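Local coordinates for protein acetyltransferase (Vibrio fischeri, PDB 3JVN) that probably transfers an acyl group, most likely acetyl from acetyl-coenzyme A, to an acceptor not identified here, as a member of the GNAT acetyltransferase family, at residues 5-10 with 57-62; 68-73 with 93-98; 87-92 with 123-128. One frame throughout, in Å; residues are numbered along the deposited sequence.

Interaction 1 (5-10 with 57-62); sequences IRRAKE and MVYVAE. With SO4 (sulfate ion), chain B.
The carbonyl oxygen of Arg6 takes two partners from consecutive residues of the facing strand: Val60 N donates a nearly straight hydrogen bond of 2.8 Å to Arg6 O, and the CA-H of the preceding residue, Tyr59, adds a weaker contact. Val60 O answers in the same way, accepting Arg6 N and lying near the CA of Ile5, so Arg6 and Val60 form an antiparallel hydrogen-bonded pair. A further bond, from Ala8 N to Val58 O at 2.8 Å, continues the pairing just past the end of strand 5-7, where the small CB of Ala8 rests against Val58 CG1 at 3.5 Å. Strand 4-7 thus pairs antiparallel with strand 56-62 and forms an outermost strand of the chain's sheet, consistent with the first strand of the GNAT fold.

On the face holding Arg6 and Val60, chi3 of -91° turns NE of the arginine out of the extended path. Val60 CG2 lies 3.9 Å above the plane of the guanidinium, over its centre atom CZ. At the edge of that plane, Arg6 NH2 makes a salt bridge to Glu62 OE2 at 2.7 Å; as a hydrogen bond it is weak, and the two flat groups are turned 50° apart. Arg6 NH1 forms a second salt bridge, to Asp12 OD2, which places one cation between two carboxylates.

Tyr59 CD1 approaches Arg7 CA at 3.5 Å, and CE1 lies near Arg7 CB; the ring also packs on Arg112 and Glu116 of helix 105-118. Arg7 binds a sulfate ion, probably picked up from the crystallisation medium, through its backbone: Arg7 N to sulfate O1 is 2.8 Å, while the guanidinium has sulfate oxygens over one face. Arg112 NH2 is also hydrogen-bonded to this anion.

Interaction 2 (68-73 with 93-98); sequences IGFITG and ELYIEK
Phe70 and Tyr95 meet on one face of the sheet as an antiparallel hydrogen-bonded pair, with the Phe70 ring reaching across to the tyrosine CB. The CB of Phe70 lies beside the carbonyl oxygen of Tyr59 on the neighbouring strand. With chi1 at 70°, CG sits between the backbone N and the carbonyl carbon, and the ring comes back toward strand 93-96. Phe70 CD1 is 4.1 Å from Tyr95 CB, CE1 comes to 3.4 Å of that same carbon, and CZ at the tip is 3.8 Å from it; Tyr95 N lies over one ring face, toward the rim. Val60 and Leu19 are further neighbours, so a flat apolar ring suits this buried place between sheet and helix 13-30. Tyr95 carries its own ring the other way, CG anti to the backbone N, and its hydroxyl is hydrogen-bonded to Glu26.

On the opposite face, branched aliphatic residues fit together: Ile71 CD1 touches Leu94 CD1 at 3.8 Å, and Ile71 also packs on Leu109 and Ile113 of helix 105-118.

At one end Glu97 N bonds to Ile68 O at 3.2 Å. At the other, Thr72 N bonds to Glu93 O at 2.7 Å, whereas Glu93 N returns only a weak bond to Thr72 O. On its other edge, strand 67-79 carries a classic bulge, Ile68 and Gly69 together opposite Ala61. The whole is an antiparallel hairpin, consistent with the third and fourth strands of the GNAT fold.

Interaction 3 (87-92 with 123-128); sequences MMATID and KEIFVE
Met88, a selenomethionine, runs beside Glu124, its SE 3.6 Å from Glu124 CB, and reaches the edge of the Phe126 ring, where Met88 SE is 3.9 Å from Phe126 CE2. This is a Met-aromatic contact made at the rim, with SE 76° off the ring normal. A long flexible chain and a flat ring can thus fill this face together, and Phe126 of the second subunit packs on Met88 and Glu124. The reverse face is also close: Ala89, with only a CB, admits Ile125 CD1 at 3.5 Å, and Ile91 CD1 touches both Val127 CG2 and Ile125 CG2, with helix 105-118 covering Ala89, Ile91 and Ile125. That helix connects these two parallel strands in a beta-alpha-beta unit, as in GNAT enzymes. The backbone is joined by alternating bonds, among them Ile91 N to Phe126 O at 2.9 Å and Glu128 N to Ile91 O at 2.7 Å.

At the ends the backbone stays bonded, but the side chains of Lys123 and Glu128 are exposed. Lys123 N bonds straight to Met87 O at 2.8 Å, and its CB and CG pass that oxygen before the rest of the chain leads away. Glu128 bends at chi2 over Thr90 CG2, with CB and CG also beside Ile91 O.

In the fold
All three contacts belong to one mixed five-stranded sheet, ordered 4-7, 56-62, 67-79, 86-96, 124-127. Interaction 1 pairs the first two strands, interaction 2 the third and fourth, and interaction 3 the fourth and fifth. The centres of interactions 1 and 2 are about 10 Å apart. Those of interactions 1 and 3 are about 18 Å apart, on opposite sides of the chain's centre. Interaction 1 closes before the others open, whereas 2 and 3 alternate and share strand 86-96. Strand 67-79 bonds directly to strand 56-62, and helix 105-118 touches residues of every contact. In GNAT enzymes generally the fourth and fifth strands splay apart to admit acetyl-coenzyme A, so the cofactor probably binds beyond interaction 3.

Interaction 1 (5-10 with 57-62)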
loop_
_atom_site.group_PDB
_atom_site.type_symbol
_atom_site.label_atom_id
_atom_site.label_comp_id
_atom_site.label_asym_id
_atom_site.label_seq_id
_atom_site.Cartn_x
_atom_site.Cartn_y
_atom_site.Cartn_z
ATOM N N ILE A 5 -7.151 -25.597 -11.484
ATOM C CA ILE A 5 -6.384 -24.356 -11.431
ATOM C C ILE A 5 -4.888 -24.652 -11.395
ATOM O O ILE A 5 -4.422 -25.479 -10.605
ATOM C CB ILE A 5 -6.765 -23.496 -10.196
ATOM C CG1 ILE A 5 -8.168 -22.910 -10.371
ATOM C CG2 ILE A 5 -5.774 -22.355 -10.028
ATOM C CD1 ILE A 5 -9.267 -23.936 -10.378
ATOM N N ARG A 6 -4.139 -23.979 -12.262
ATOM C CA ARG A 6 -2.695 -24.179 -12.340
ATOM C C ARG A 6 -1.928 -22.947 -12.791
ATOM O O ARG A 6 -2.505 -21.994 -13.311
ATOM C CB ARG A 6 -2.372 -25.333 -13.293
ATOM C CG ARG A 6 -3.188 -25.336 -14.572
ATOM C CD ARG A 6 -2.564 -26.226 -15.656
ATOM N NE ARG A 6 -1.652 -25.459 -16.506
ATOM C CZ ARG A 6 -1.904 -25.106 -17.767
ATOM N NH1 ARG A 6 -1.015 -24.397 -18.450
ATOM N NH2 ARG A 6 -3.029 -25.482 -18.359
ATOM N N ARG A 7 -0.618 -22.965 -12.574
ATOM C CA ARG A 7 0.219 -21.855 -12.990
ATOM C C ARG A 7 0.320 -21.946 -14.511
ATOM O O ARG A 7 0.498 -23.029 -15.071
ATOM C CB ARG A 7 1.615 -21.962 -12.378
ATOM C CG ARG A 7 2.431 -23.095 -12.940
ATOM C CD ARG A 7 3.905 -22.904 -12.681
ATOM N NE ARG A 7 4.390 -23.663 -11.533
ATOM C CZ ARG A 7 4.107 -23.387 -10.265
ATOM N NH1 ARG A 7 4.608 -24.145 -9.299
ATOM N NH2 ARG A 7 3.330 -22.356 -9.958
ATOM N N ALA A 8 0.186 -20.804 -15.175
ATOM C CA ALA A 8 0.258 -20.738 -16.628
ATOM C C ALA A 8 1.628 -21.157 -17.152
ATOM O O ALA A 8 2.599 -21.274 -16.405
ATOM C CB ALA A 8 -0.066 -19.332 -17.094
ATOM N N LYS A 9 1.689 -21.385 -18.456
ATOM C CA LYS A 9 2.919 -21.796 -19.111
ATOM C C LYS A 9 3.059 -21.089 -20.449
ATOM O O LYS A 9 2.104 -20.500 -20.959
ATOM C CB LYS A 9 2.926 -23.310 -19.338
ATOM C CG LYS A 9 2.897 -24.156 -18.076
ATOM C CD LYS A 9 3.152 -25.620 -18.419
ATOM C CE LYS A 9 2.102 -26.158 -19.391
ATOM N NZ LYS A 9 2.429 -27.504 -19.950
ATOM N N GLU A 10 4.260 -21.159 -21.013
ATOM C CA GLU A 10 4.548 -20.536 -22.292
ATOM C C GLU A 10 3.604 -21.078 -23.381
ATOM O O GLU A 10 3.348 -20.403 -24.385
ATOM C CB GLU A 10 6.013 -20.798 -22.660
ATOM C CG GLU A 10 6.542 -19.956 -23.813
ATOM C CD GLU A 10 7.982 -20.297 -24.185
ATOM O OE1 GLU A 10 8.253 -21.491 -24.464
ATOM O OE2 GLU A 10 8.835 -19.374 -24.221
HETATM N N MSE A 57 2.718 -13.328 -11.565
HETATM C CA MSE A 57 1.955 -14.555 -11.424
HETATM C C MSE A 57 0.785 -14.615 -12.390
HETATM O O MSE A 57 0.116 -13.619 -12.637
HETATM C CB MSE A 57 1.424 -14.676 -9.997
HETATM C CG MSE A 57 2.498 -14.831 -8.954
HETATM SE SE MSE A 57 1.949 -14.214 -7.212
HETATM C CE MSE A 57 0.729 -15.658 -6.755
ATOM N N VAL A 58 0.544 -15.793 -12.941
ATOM C CA VAL A 58 -0.584 -15.963 -13.830
ATOM C C VAL A 58 -1.120 -17.376 -13.683
ATOM O O VAL A 58 -0.445 -18.338 -14.015
ATOM C CB VAL A 58 -0.213 -15.665 -15.311
ATOM C CG1 VAL A 58 1.093 -16.342 -15.675
ATOM C CG2 VAL A 58 -1.324 -16.135 -16.212
ATOM N N TYR A 59 -2.327 -17.502 -13.145
ATOM C CA TYR A 59 -2.924 -18.817 -13.002
ATOM C C TYR A 59 -4.099 -18.939 -13.951
ATOM O O TYR A 59 -4.756 -17.946 -14.266
ATOM C CB TYR A 59 -3.373 -19.043 -11.566
ATOM C CG TYR A 59 -2.230 -18.988 -10.595
ATOM C CD1 TYR A 59 -1.344 -20.065 -10.463
ATOM C CD2 TYR A 59 -2.027 -17.866 -9.805
ATOM C CE1 TYR A 59 -0.284 -20.012 -9.563
ATOM C CE2 TYR A 59 -0.978 -17.810 -8.906
ATOM C CZ TYR A 59 -0.116 -18.877 -8.782
ATOM O OH TYR A 59 0.907 -18.819 -7.865
ATOM N N VAL A 60 -4.342 -20.160 -14.420
ATOM C CA VAL A 60 -5.445 -20.431 -15.335
ATOM C C VAL A 60 -6.355 -21.550 -14.821
ATOM O O VAL A 60 -5.927 -22.415 -14.051
ATOM C CB VAL A 60 -4.927 -20.824 -16.760
ATOM C CG1 VAL A 60 -4.321 -19.609 -17.458
ATOM C CG2 VAL A 60 -3.901 -21.953 -16.656
ATOM N N ALA A 61 -7.616 -21.505 -15.242
ATOM C CA ALA A 61 -8.609 -22.512 -14.884
ATOM C C ALA A 61 -8.816 -23.362 -16.141
ATOM O O ALA A 61 -9.259 -22.851 -17.172
ATOM C CB ALA A 61 -9.914 -21.841 -14.476
ATOM N N GLU A 62 -8.478 -24.648 -16.064
ATOM C CA GLU A 62 -8.617 -25.548 -17.208
ATOM C C GLU A 62 -9.751 -26.528 -16.935
ATOM O O GLU A 62 -9.723 -27.263 -15.948
ATOM C CB GLU A 62 -7.297 -26.311 -17.438
ATOM C CG GLU A 62 -6.835 -26.407 -18.902
ATOM C CD GLU A 62 -5.433 -26.998 -19.049
ATOM O OE1 GLU A 62 -4.893 -26.992 -20.179
ATOM O OE2 GLU A 62 -4.867 -27.476 -18.041
HETATM S S SO4 B . 0.151 -25.066 -9.413
HETATM O O1 SO4 B . 0.621 -24.781 -10.788
HETATM O O2 SO4 B . 1.100 -24.490 -8.446
HETATM O O3 SO4 B . 0.098 -26.528 -9.216
HETATM O O4 SO4 B . -1.199 -24.490 -9.208
#

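Interaction 2 (68-73 with 93-98)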
loop_
_atom_site.group_PDB
_atom_site.type_symbol
_atom_site.label_atom_id
_atom_site.label_comp_id
_atom_site.label_asym_id
_atom_site.label_seq_id
_atom_site.Cartn_x
_atom_site.Cartn_y
_atom_site.Cartn_z
ATOM N N ILE A 68 -10.529 -21.892 -19.558
ATOM C CA ILE A 68 -11.751 -21.101 -19.476
ATOM C C ILE A 68 -11.632 -19.910 -18.535
ATOM O O ILE A 68 -12.618 -19.225 -18.252
ATOM C CB ILE A 68 -12.974 -21.984 -19.059
ATOM C CG1 ILE A 68 -12.618 -22.892 -17.865
ATOM C CG2 ILE A 68 -13.445 -22.818 -20.249
ATOM C CD1 ILE A 68 -12.648 -22.196 -16.523
ATOM N N GLY A 69 -10.417 -19.650 -18.064
ATOM C CA GLY A 69 -10.215 -18.526 -17.172
ATOM C C GLY A 69 -8.781 -18.353 -16.714
ATOM O O GLY A 69 -7.972 -19.271 -16.802
ATOM N N PHE A 70 -8.463 -17.157 -16.234
ATOM C CA PHE A 70 -7.128 -16.862 -15.736
ATOM C C PHE A 70 -7.196 -15.665 -14.784
ATOM O O PHE A 70 -8.191 -14.939 -14.735
ATOM C CB PHE A 70 -6.163 -16.557 -16.898
ATOM C CG PHE A 70 -6.432 -15.249 -17.585
ATOM C CD1 PHE A 70 -7.463 -15.127 -18.519
ATOM C CD2 PHE A 70 -5.702 -14.115 -17.245
ATOM C CE1 PHE A 70 -7.766 -13.887 -19.094
ATOM C CE2 PHE A 70 -5.997 -12.879 -17.810
ATOM C CZ PHE A 70 -7.027 -12.764 -18.732
ATOM N N ILE A 71 -6.136 -15.486 -14.009
ATOM C CA ILE A 71 -6.045 -14.380 -13.073
ATOM C C ILE A 71 -4.590 -13.956 -13.156
ATOM O O ILE A 71 -3.719 -14.781 -13.435
ATOM C CB ILE A 71 -6.449 -14.798 -11.616
ATOM C CG1 ILE A 71 -6.419 -13.557 -10.700
ATOM C CG2 ILE A 71 -5.557 -15.922 -11.118
ATOM C CD1 ILE A 71 -7.002 -13.793 -9.323
ATOM N N THR A 72 -4.334 -12.670 -12.927
ATOM C CA THR A 72 -2.985 -12.133 -13.035
ATOM C C THR A 72 -2.621 -11.220 -11.868
ATOM O O THR A 72 -3.415 -10.359 -11.497
ATOM C CB THR A 72 -2.831 -11.380 -14.404
ATOM O OG1 THR A 72 -1.512 -11.581 -14.934
ATOM C CG2 THR A 72 -3.083 -9.901 -14.237
ATOM N N GLY A 73 -1.427 -11.401 -11.298
ATOM C CA GLY A 73 -1.003 -10.570 -10.179
ATOM C C GLY A 73 0.509 -10.419 -10.090
ATOM O O GLY A 73 1.238 -11.249 -10.641
ATOM N N GLU A 93 -5.567 -8.466 -13.338
ATOM C CA GLU A 93 -6.698 -8.881 -14.158
ATOM C C GLU A 93 -7.250 -10.259 -13.848
ATOM O O GLU A 93 -6.559 -11.127 -13.312
ATOM C CB GLU A 93 -6.295 -8.851 -15.626
ATOM C CG GLU A 93 -5.825 -7.516 -16.092
ATOM C CD GLU A 93 -4.732 -7.646 -17.110
ATOM O OE1 GLU A 93 -3.630 -8.140 -16.752
ATOM O OE2 GLU A 93 -4.980 -7.249 -18.272
ATOM N N LEU A 94 -8.503 -10.461 -14.230
ATOM C CA LEU A 94 -9.159 -11.733 -14.001
ATOM C C LEU A 94 -10.281 -11.858 -15.026
ATOM O O LEU A 94 -11.120 -10.968 -15.135
ATOM C CB LEU A 94 -9.713 -11.773 -12.572
ATOM C CG LEU A 94 -10.005 -13.147 -11.950
ATOM C CD1 LEU A 94 -10.521 -12.969 -10.523
ATOM C CD2 LEU A 94 -11.031 -13.891 -12.789
ATOM N N TYR A 95 -10.296 -12.954 -15.781
ATOM C CA TYR A 95 -11.332 -13.146 -16.791
ATOM C C TYR A 95 -11.897 -14.552 -16.833
ATOM O O TYR A 95 -11.165 -15.528 -16.667
ATOM C CB TYR A 95 -10.803 -12.773 -18.182
ATOM C CG TYR A 95 -11.800 -13.036 -19.296
ATOM C CD1 TYR A 95 -11.794 -14.245 -19.997
ATOM C CD2 TYR A 95 -12.772 -12.093 -19.623
ATOM C CE1 TYR A 95 -12.732 -14.503 -20.994
ATOM C CE2 TYR A 95 -13.715 -12.345 -20.618
ATOM C CZ TYR A 95 -13.690 -13.548 -21.299
ATOM O OH TYR A 95 -14.622 -13.797 -22.282
ATOM N N ILE A 96 -13.207 -14.645 -17.058
ATOM C CA ILE A 96 -13.884 -15.935 -17.153
ATOM C C ILE A 96 -14.805 -15.937 -18.367
ATOM O O ILE A 96 -15.495 -14.958 -18.639
ATOM C CB ILE A 96 -14.755 -16.246 -15.903
ATOM C CG1 ILE A 96 -13.990 -15.927 -14.616
ATOM C CG2 ILE A 96 -15.147 -17.719 -15.908
ATOM C CD1 ILE A 96 -14.246 -14.516 -14.091
ATOM N N GLU A 97 -14.804 -17.038 -19.108
ATOM C CA GLU A 97 -15.656 -17.151 -20.279
ATOM C C GLU A 97 -17.081 -16.930 -19.822
ATOM O O GLU A 97 -17.484 -17.453 -18.781
ATOM C CB GLU A 97 -15.523 -18.536 -20.888
ATOM C CG GLU A 97 -14.140 -18.824 -21.430
ATOM C CD GLU A 97 -13.858 -18.079 -22.718
ATOM O OE1 GLU A 97 -12.877 -18.438 -23.406
ATOM O OE2 GLU A 97 -14.610 -17.128 -23.037
ATOM N N LYS A 98 -17.837 -16.157 -20.602
ATOM C CA LYS A 98 -19.229 -15.840 -20.278
ATOM C C LYS A 98 -20.043 -17.124 -20.107
ATOM O O LYS A 98 -21.096 -17.133 -19.469
ATOM C CB LYS A 98 -19.840 -14.948 -21.377
ATOM C CG LYS A 98 -19.115 -13.591 -21.556
ATOM C CD LYS A 98 -19.966 -12.514 -22.271
ATOM C CE LYS A 98 -21.200 -12.103 -21.433
ATOM N NZ LYS A 98 -22.107 -11.041 -22.025
#

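Interaction 3 (87-92 with 123-128)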
loop_
_atom_site.group_PDB
_atom_site.type_symbol
_atom_site.label_atom_id
_atom_site.label_comp_id
_atom_site.label_asym_id
_atom_site.label_seq_id
_atom_site.Cartn_x
_atom_site.Cartn_y
_atom_site.Cartn_z
HETATM N N MSE A 87 6.880 -6.134 1.900
HETATM C CA MSE A 87 6.399 -6.925 0.785
HETATM C C MSE A 87 4.894 -6.790 0.586
HETATM O O MSE A 87 4.103 -7.030 1.500
HETATM C CB MSE A 87 6.754 -8.398 0.975
HETATM C CG MSE A 87 6.220 -9.312 -0.145
HETATM SE SE MSE A 87 7.108 -9.095 -1.868
HETATM C CE MSE A 87 7.566 -10.946 -2.184
HETATM N N MSE A 88 4.506 -6.400 -0.621
HETATM C CA MSE A 88 3.100 -6.255 -0.959
HETATM C C MSE A 88 2.891 -6.811 -2.349
HETATM O O MSE A 88 3.844 -7.209 -3.020
HETATM C CB MSE A 88 2.684 -4.786 -0.933
HETATM C CG MSE A 88 3.022 -4.058 0.345
HETATM SE SE MSE A 88 2.225 -2.304 0.348
HETATM C CE MSE A 88 2.668 -1.782 2.153
ATOM N N ALA A 89 1.642 -6.832 -2.784
ATOM C CA ALA A 89 1.331 -7.344 -4.100
ATOM C C ALA A 89 0.103 -6.676 -4.690
ATOM O O ALA A 89 -0.596 -5.915 -4.018
ATOM C CB ALA A 89 1.131 -8.875 -4.056
ATOM N N THR A 90 -0.164 -6.989 -5.955
ATOM C CA THR A 90 -1.305 -6.426 -6.669
ATOM C C THR A 90 -1.958 -7.470 -7.582
ATOM O O THR A 90 -1.274 -8.172 -8.325
ATOM C CB THR A 90 -0.871 -5.220 -7.557
ATOM O OG1 THR A 90 -0.037 -4.338 -6.796
ATOM C CG2 THR A 90 -2.087 -4.448 -8.046
ATOM N N ILE A 91 -3.278 -7.572 -7.510
ATOM C CA ILE A 91 -4.020 -8.480 -8.376
ATOM C C ILE A 91 -4.467 -7.553 -9.495
ATOM O O ILE A 91 -5.197 -6.585 -9.266
ATOM C CB ILE A 91 -5.237 -9.113 -7.646
ATOM C CG1 ILE A 91 -4.736 -10.119 -6.609
ATOM C CG2 ILE A 91 -6.133 -9.833 -8.633
ATOM C CD1 ILE A 91 -5.789 -10.625 -5.660
ATOM N N ASP A 92 -3.998 -7.843 -10.705
ATOM C CA ASP A 92 -4.298 -7.007 -11.851
ATOM C C ASP A 92 -5.579 -7.339 -12.632
ATOM O O ASP A 92 -6.553 -6.588 -12.585
ATOM C CB ASP A 92 -3.080 -7.011 -12.784
ATOM C CG ASP A 92 -1.818 -6.529 -12.089
ATOM O OD1 ASP A 92 -0.779 -7.231 -12.145
ATOM O OD2 ASP A 92 -1.868 -5.431 -11.486
ATOM N N LYS A 123 2.139 -8.225 3.027
ATOM C CA LYS A 123 1.494 -7.438 4.064
ATOM C C LYS A 123 0.222 -6.785 3.558
ATOM O O LYS A 123 -0.804 -6.828 4.236
ATOM C CB LYS A 123 2.458 -6.376 4.580
ATOM C CG LYS A 123 3.838 -6.929 4.961
ATOM C CD LYS A 123 3.729 -8.125 5.892
ATOM C CE LYS A 123 5.099 -8.560 6.370
ATOM N NZ LYS A 123 5.049 -9.814 7.183
ATOM N N GLU A 124 0.291 -6.182 2.370
ATOM C CA GLU A 124 -0.865 -5.519 1.765
ATOM C C GLU A 124 -1.174 -6.024 0.353
ATOM O O GLU A 124 -0.267 -6.364 -0.402
ATOM C CB GLU A 124 -0.641 -4.003 1.721
ATOM C CG GLU A 124 -0.529 -3.337 3.091
ATOM C CD GLU A 124 -1.648 -3.745 4.034
ATOM O OE1 GLU A 124 -2.815 -3.760 3.582
ATOM O OE2 GLU A 124 -1.361 -4.035 5.224
ATOM N N ILE A 125 -2.463 -6.057 0.013
ATOM C CA ILE A 125 -2.921 -6.503 -1.304
ATOM C C ILE A 125 -3.903 -5.524 -1.966
ATOM O O ILE A 125 -4.965 -5.219 -1.417
ATOM C CB ILE A 125 -3.619 -7.887 -1.226
ATOM C CG1 ILE A 125 -2.641 -8.938 -0.717
ATOM C CG2 ILE A 125 -4.150 -8.286 -2.593
ATOM C CD1 ILE A 125 -1.382 -9.069 -1.564
ATOM N N PHE A 126 -3.544 -5.058 -3.160
ATOM C CA PHE A 126 -4.373 -4.119 -3.915
ATOM C C PHE A 126 -4.997 -4.822 -5.110
ATOM O O PHE A 126 -4.279 -5.303 -5.982
ATOM C CB PHE A 126 -3.515 -2.959 -4.419
ATOM C CG PHE A 126 -2.805 -2.218 -3.336
ATOM C CD1 PHE A 126 -3.494 -1.334 -2.520
ATOM C CD2 PHE A 126 -1.445 -2.426 -3.114
ATOM C CE1 PHE A 126 -2.838 -0.668 -1.498
ATOM C CE2 PHE A 126 -0.780 -1.766 -2.097
ATOM C CZ PHE A 126 -1.475 -0.885 -1.283
ATOM N N VAL A 127 -6.325 -4.877 -5.146
ATOM C CA VAL A 127 -7.030 -5.517 -6.248
ATOM C C VAL A 127 -7.384 -4.475 -7.310
ATOM O O VAL A 127 -7.976 -3.432 -7.015
ATOM C CB VAL A 127 -8.310 -6.254 -5.746
ATOM C CG1 VAL A 127 -9.026 -6.959 -6.899
ATOM C CG2 VAL A 127 -7.921 -7.287 -4.680
ATOM N N GLU A 128 -6.992 -4.758 -8.547
ATOM C CA GLU A 128 -7.235 -3.852 -9.668
ATOM C C GLU A 128 -8.288 -4.405 -10.625
ATOM O O GLU A 128 -8.572 -3.789 -11.647
ATOM C CB GLU A 128 -5.942 -3.636 -10.465
ATOM C CG GLU A 128 -4.695 -3.342 -9.652
ATOM C CD GLU A 128 -4.697 -1.963 -9.025
ATOM O OE1 GLU A 128 -5.590 -1.697 -8.194
ATOM O OE2 GLU A 128 -3.810 -1.146 -9.360
#